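Local coordinates for protein tryptophan halogenase superfamily (Brevundimonas sp. BAL3, PDB 6FRL) that is a flavin-dependent halogenase of the tryptophan halogenase superfamily that prefers bromination over chlorination, at residues V15-G20 / G228-E233. Residues are numbered along the deposited sequence; the frame is centred on the assembly and turned at random.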
loop_
_atom_site.group_PDB
_atom_site.type_symbol
_atom_site.label_atom_id
_atom_site.label_comp_id
_atom_site.label_asym_id
_atom_site.label_seq_id
_atom_site.Cartn_x
_atom_site.Cartn_y
_atom_site.Cartn_z
ATOM N N VAL B 15 22.846 12.637 19.270
ATOM C CA VAL B 15 22.505 13.255 20.537
ATOM C C VAL B 15 20.995 13.399 20.612
ATOM O O VAL B 15 20.395 14.076 19.784
ATOM C CB VAL B 15 23.169 14.653 20.704
ATOM C CG1 VAL B 15 22.787 15.286 22.052
ATOM C CG2 VAL B 15 24.687 14.548 20.563
ATOM N N ILE B 16 20.400 12.792 21.623
ATOM C CA ILE B 16 18.970 12.759 21.755
ATOM C C ILE B 16 18.663 13.748 22.856
ATOM O O ILE B 16 19.100 13.559 23.998
ATOM C CB ILE B 16 18.492 11.323 22.129
ATOM C CG1 ILE B 16 18.807 10.350 20.998
ATOM C CG2 ILE B 16 17.004 11.297 22.419
ATOM C CD1 ILE B 16 18.657 8.913 21.375
ATOM N N VAL B 17 17.865 14.765 22.529
ATOM C CA VAL B 17 17.587 15.844 23.451
ATOM C C VAL B 17 16.250 15.617 24.119
ATOM O O VAL B 17 15.225 15.963 23.566
ATOM C CB VAL B 17 17.599 17.186 22.715
ATOM C CG1 VAL B 17 17.289 18.346 23.653
ATOM C CG2 VAL B 17 18.906 17.361 21.951
ATOM N N GLY B 18 16.280 15.061 25.334
ATOM C CA GLY B 18 15.105 14.739 26.131
ATOM C C GLY B 18 14.989 13.220 26.299
ATOM O O GLY B 18 15.327 12.456 25.398
ATOM N N GLY B 19 14.550 12.784 27.480
ATOM C CA GLY B 19 14.227 11.388 27.750
ATOM C C GLY B 19 12.735 11.166 27.592
ATOM O O GLY B 19 12.166 11.519 26.557
ATOM N N GLY B 20 12.107 10.615 28.625
ATOM C CA GLY B 20 10.726 10.102 28.531
ATOM C C GLY B 20 10.591 8.956 27.538
ATOM O O GLY B 20 11.556 8.238 27.250
ATOM N N GLY B 228 9.755 22.272 21.665
ATOM C CA GLY B 228 10.577 22.053 20.462
ATOM C C GLY B 228 11.849 22.857 20.482
ATOM O O GLY B 228 12.031 23.764 19.692
ATOM N N LEU B 229 12.742 22.469 21.374
ATOM C CA LEU B 229 13.955 23.229 21.732
ATOM C C LEU B 229 14.917 23.380 20.578
ATOM O O LEU B 229 15.580 24.412 20.456
ATOM C CB LEU B 229 14.710 22.527 22.882
ATOM C CG LEU B 229 15.599 23.413 23.750
ATOM C CD1 LEU B 229 14.711 23.912 24.879
ATOM C CD2 LEU B 229 16.828 22.718 24.323
ATOM N N VAL B 230 15.047 22.333 19.767
ATOM C CA VAL B 230 15.952 22.388 18.630
ATOM C C VAL B 230 15.200 22.635 17.314
ATOM O O VAL B 230 15.545 23.544 16.573
ATOM C CB VAL B 230 16.820 21.125 18.525
ATOM C CG1 VAL B 230 17.970 21.329 17.529
ATOM C CG2 VAL B 230 17.381 20.764 19.887
ATOM N N ILE B 231 14.179 21.832 17.023
ATOM C CA ILE B 231 13.441 21.952 15.757
ATOM C C ILE B 231 12.744 23.318 15.667
ATOM O O ILE B 231 12.712 23.925 14.599
ATOM C CB ILE B 231 12.431 20.766 15.554
ATOM C CG1 ILE B 231 11.985 20.629 14.085
ATOM C CG2 ILE B 231 11.234 20.882 16.471
ATOM C CD1 ILE B 231 13.066 20.173 13.120
ATOM N N GLY B 232 12.241 23.814 16.798
ATOM C CA GLY B 232 11.424 25.038 16.841
ATOM C C GLY B 232 12.178 26.294 17.219
ATOM O O GLY B 232 12.231 27.212 16.419
ATOM N N GLU B 233 12.752 26.326 18.430
ATOM C CA GLU B 233 13.426 27.517 18.988
ATOM C C GLU B 233 14.752 27.772 18.305
ATOM O O GLU B 233 14.988 28.850 17.819
ATOM C CB GLU B 233 13.640 27.415 20.504
ATOM C CG GLU B 233 12.372 27.567 21.356
ATOM C CD GLU B 233 12.633 27.398 22.877
ATOM O OE1 GLU B 233 13.755 27.007 23.313
ATOM O OE2 GLU B 233 11.699 27.649 23.668
#
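The first strand of the Rossmann-type domain, 13-17, meets the short helix 229-234 where Val17 touches Leu229 and Val230. Val17 is the last residue of the strand, and the chain after it turns through Gly18, Gly19 and Gly20 into helix 20-33, a strand-turn-helix in which Gly18 and Gly20 fit the start of a GxGxxG pattern, consistent with the dinucleotide-binding loop that holds FAD in flavin-dependent halogenases. The case illustrates how a strand end and a helix start can meet through methyl groups, without a polar bond between them. Val17 has its CB directed at the helix, and chi1 of 179° sets CG1 anti to the backbone N and turns the two methyls to different neighbours: CG1 approaches Leu229 CD2 at 4.4 Å, and CG2 approaches Val230 CG2 at 4.3 Å. Leu229 and Val230 stand next to each other in the first turn of the helix, so a branched side chain faces a pair of branched side chains, methyl against methyl. The backbones stay well apart, with 8.3 Å between the CA atoms of Val17 and Val230. Ile192 touches both Val17 and Leu229, while Leu207 packs on Val17 and Val204 on Val230, making this point part of a wider apolar layer. Polar bonds to the first backbone N-H groups hold the start of the helix: Asp222 OD2, at the end of the neighbouring parallel strand 219-222, accepts from the N atoms of Val230 and Ile231, and Ser224 OG bonds Leu229 N. Within the turn, the N-cap residue Gly228 offers one carbonyl oxygen to two donors, Gly232 N and Glu233 N, both at 2.9 Å, the second closing a wider pi-type turn. With only 86 Å² buried between the segments, the contact is apolar, so dispersion and the exclusion of water are its probable contributions, with little directional preference, whereas the polar bonds outside it probably help to set the helix's position.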